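Long-range contact in hypothetical protein (Giardia lamblia, PDB 3I3F), which is of unknown function but belongs to the YjgF-like endoribonuclease L-PSP family and binds pentanoic acid: residues 37-42 against 70-75. Residues are numbered along the deposited sequence; the frame is centred on the assembly and turned at random.
Sequences GMVYLG and KCLEYA
L72, near the end of helix 56-74, brings the tip of its side chain, CD2, in between V39 and L41, alternate residues on the helix-facing side of strand 38-41. From its CB, which leaves the helix roughly along the sheet, the chain extends with CG anti to the carbonyl carbon (chi1 -69°). CG lies 4.1 Å from CD1 of L41. CD2 then carries on to the strand, 3.9 Å from CG1 of V39, and also touches CD1 of L41. The two leucines cross at about a right angle, whereas V39 meets L72 obliquely. Both branches of L41 meet L72, and CD2 also rests 3.9 Å from CB of C71. V39, with CG1 anti to its backbone N (chi1 -174°), sets that methyl 3.8 Å from CB of A75, where the chain leaves the helix. Its CG2 lies beside the carbonyl O of A75; the other contacts are between carbons. That O accepts a hydrogen bond from NE2 of Q140, and I32 of the adjacent strand 32-35 touches V39, C71 and A75. Y40 turns to the reverse side of the sheet and packs on V83 of the second subunit. Strand and helix run nearly antiparallel, at 149°, in the layered alpha/beta packing characteristic of the YjgF-like fold: helices cover one sheet face, while the other faces the inside of the trimer.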
loop_
_atom_site.group_PDB
_atom_site.type_symbol
_atom_site.label_atom_id
_atom_site.label_comp_id
_atom_site.label_asym_id
_atom_site.label_seq_id
_atom_site.Cartn_x
_atom_site.Cartn_y
_atom_site.Cartn_z
ATOM N N GLY A 37 2.657 -19.265 1.129
ATOM C CA GLY A 37 1.428 -19.368 1.916
ATOM C C GLY A 37 0.666 -18.065 2.113
ATOM O O GLY A 37 -0.244 -18.002 2.939
ATOM N N MET A 38 1.030 -17.029 1.357
ATOM C CA MET A 38 0.342 -15.742 1.407
ATOM C C MET A 38 -0.228 -15.409 0.034
ATOM O O MET A 38 0.392 -15.702 -0.991
ATOM C CB MET A 38 1.299 -14.634 1.849
ATOM C CG MET A 38 1.876 -14.819 3.249
ATOM S SD MET A 38 0.637 -14.780 4.563
ATOM C CE MET A 38 0.065 -13.089 4.452
ATOM N N VAL A 39 -1.408 -14.795 0.028
ATOM C CA VAL A 39 -2.084 -14.400 -1.202
ATOM C C VAL A 39 -2.134 -12.878 -1.295
ATOM O O VAL A 39 -2.472 -12.203 -0.321
ATOM C CB VAL A 39 -3.522 -14.950 -1.251
ATOM C CG1 VAL A 39 -4.168 -14.652 -2.603
ATOM C CG2 VAL A 39 -3.532 -16.449 -0.968
ATOM N N TYR A 40 -1.772 -12.354 -2.465
ATOM C CA TYR A 40 -1.862 -10.928 -2.773
ATOM C C TYR A 40 -2.829 -10.761 -3.936
ATOM O O TYR A 40 -2.864 -11.600 -4.834
ATOM C CB TYR A 40 -0.492 -10.378 -3.179
ATOM C CG TYR A 40 0.523 -10.367 -2.061
ATOM C CD1 TYR A 40 0.840 -9.189 -1.397
ATOM C CD2 TYR A 40 1.162 -11.539 -1.664
ATOM C CE1 TYR A 40 1.768 -9.173 -0.366
ATOM C CE2 TYR A 40 2.091 -11.535 -0.630
ATOM C CZ TYR A 40 2.389 -10.346 0.012
ATOM O OH TYR A 40 3.307 -10.320 1.037
ATOM N N LEU A 41 -3.612 -9.686 -3.924
ATOM C CA LEU A 41 -4.524 -9.394 -5.030
ATOM C C LEU A 41 -4.174 -8.081 -5.715
ATOM O O LEU A 41 -3.757 -7.118 -5.067
ATOM C CB LEU A 41 -5.972 -9.312 -4.545
ATOM C CG LEU A 41 -6.576 -10.518 -3.826
ATOM C CD1 LEU A 41 -8.049 -10.258 -3.555
ATOM C CD2 LEU A 41 -6.412 -11.795 -4.632
ATOM N N GLY A 42 -4.369 -8.041 -7.030
ATOM C CA GLY A 42 -4.361 -6.781 -7.760
ATOM C C GLY A 42 -5.590 -5.974 -7.390
ATOM O O GLY A 42 -6.500 -6.480 -6.721
ATOM N N LYS A 70 -14.180 -14.298 -4.333
ATOM C CA LYS A 70 -13.967 -15.342 -5.334
ATOM C C LYS A 70 -12.483 -15.569 -5.619
ATOM O O LYS A 70 -12.037 -16.711 -5.707
ATOM C CB LYS A 70 -14.711 -15.012 -6.630
ATOM C CG LYS A 70 -16.220 -15.150 -6.522
ATOM C CD LYS A 70 -16.893 -14.846 -7.845
ATOM C CE LYS A 70 -18.405 -14.877 -7.720
ATOM N NZ LYS A 70 -19.072 -14.245 -8.894
ATOM N N CYS A 71 -11.722 -14.487 -5.757
ATOM C CA CYS A 71 -10.281 -14.601 -5.985
ATOM C C CYS A 71 -9.586 -15.319 -4.833
ATOM O O CYS A 71 -8.782 -16.226 -5.058
ATOM C CB CYS A 71 -9.645 -13.224 -6.187
ATOM S SG CYS A 71 -9.998 -12.473 -7.784
ATOM N N LEU A 72 -9.894 -14.919 -3.602
ATOM C CA LEU A 72 -9.260 -15.516 -2.428
ATOM C C LEU A 72 -9.605 -16.998 -2.281
ATOM O O LEU A 72 -8.728 -17.809 -1.995
ATOM C CB LEU A 72 -9.627 -14.749 -1.152
ATOM C CG LEU A 72 -9.018 -13.347 -1.047
ATOM C CD1 LEU A 72 -9.525 -12.628 0.191
ATOM C CD2 LEU A 72 -7.499 -13.419 -1.033
ATOM N N GLU A 73 -10.868 -17.356 -2.489
ATOM C CA GLU A 73 -11.278 -18.761 -2.385
ATOM C C GLU A 73 -10.627 -19.613 -3.479
ATOM O O GLU A 73 -10.214 -20.746 -3.229
ATOM C CB GLU A 73 -12.804 -18.883 -2.393
ATOM C CG GLU A 73 -13.423 -18.376 -1.089
ATOM C CD GLU A 73 -14.940 -18.425 -1.058
ATOM O OE1 GLU A 73 -15.555 -18.931 -2.019
ATOM O OE2 GLU A 73 -15.520 -17.949 -0.058
ATOM N N TYR A 74 -10.508 -19.043 -4.675
ATOM C CA TYR A 74 -9.809 -19.679 -5.791
ATOM C C TYR A 74 -8.338 -19.950 -5.447
ATOM O O TYR A 74 -7.767 -20.957 -5.875
ATOM C CB TYR A 74 -9.918 -18.772 -7.022
ATOM C CG TYR A 74 -9.430 -19.354 -8.329
ATOM C CD1 TYR A 74 -10.176 -20.311 -9.013
ATOM C CD2 TYR A 74 -8.240 -18.918 -8.904
ATOM C CE1 TYR A 74 -9.739 -20.828 -10.226
ATOM C CE2 TYR A 74 -7.793 -19.431 -10.112
ATOM C CZ TYR A 74 -8.546 -20.386 -10.768
ATOM O OH TYR A 74 -8.102 -20.893 -11.968
ATOM N N ALA A 75 -7.746 -19.059 -4.651
ATOM C CA ALA A 75 -6.343 -19.164 -4.235
ATOM C C ALA A 75 -6.152 -19.882 -2.889
ATOM O O ALA A 75 -5.121 -19.706 -2.240
ATOM C CB ALA A 75 -5.724 -17.766 -4.174
#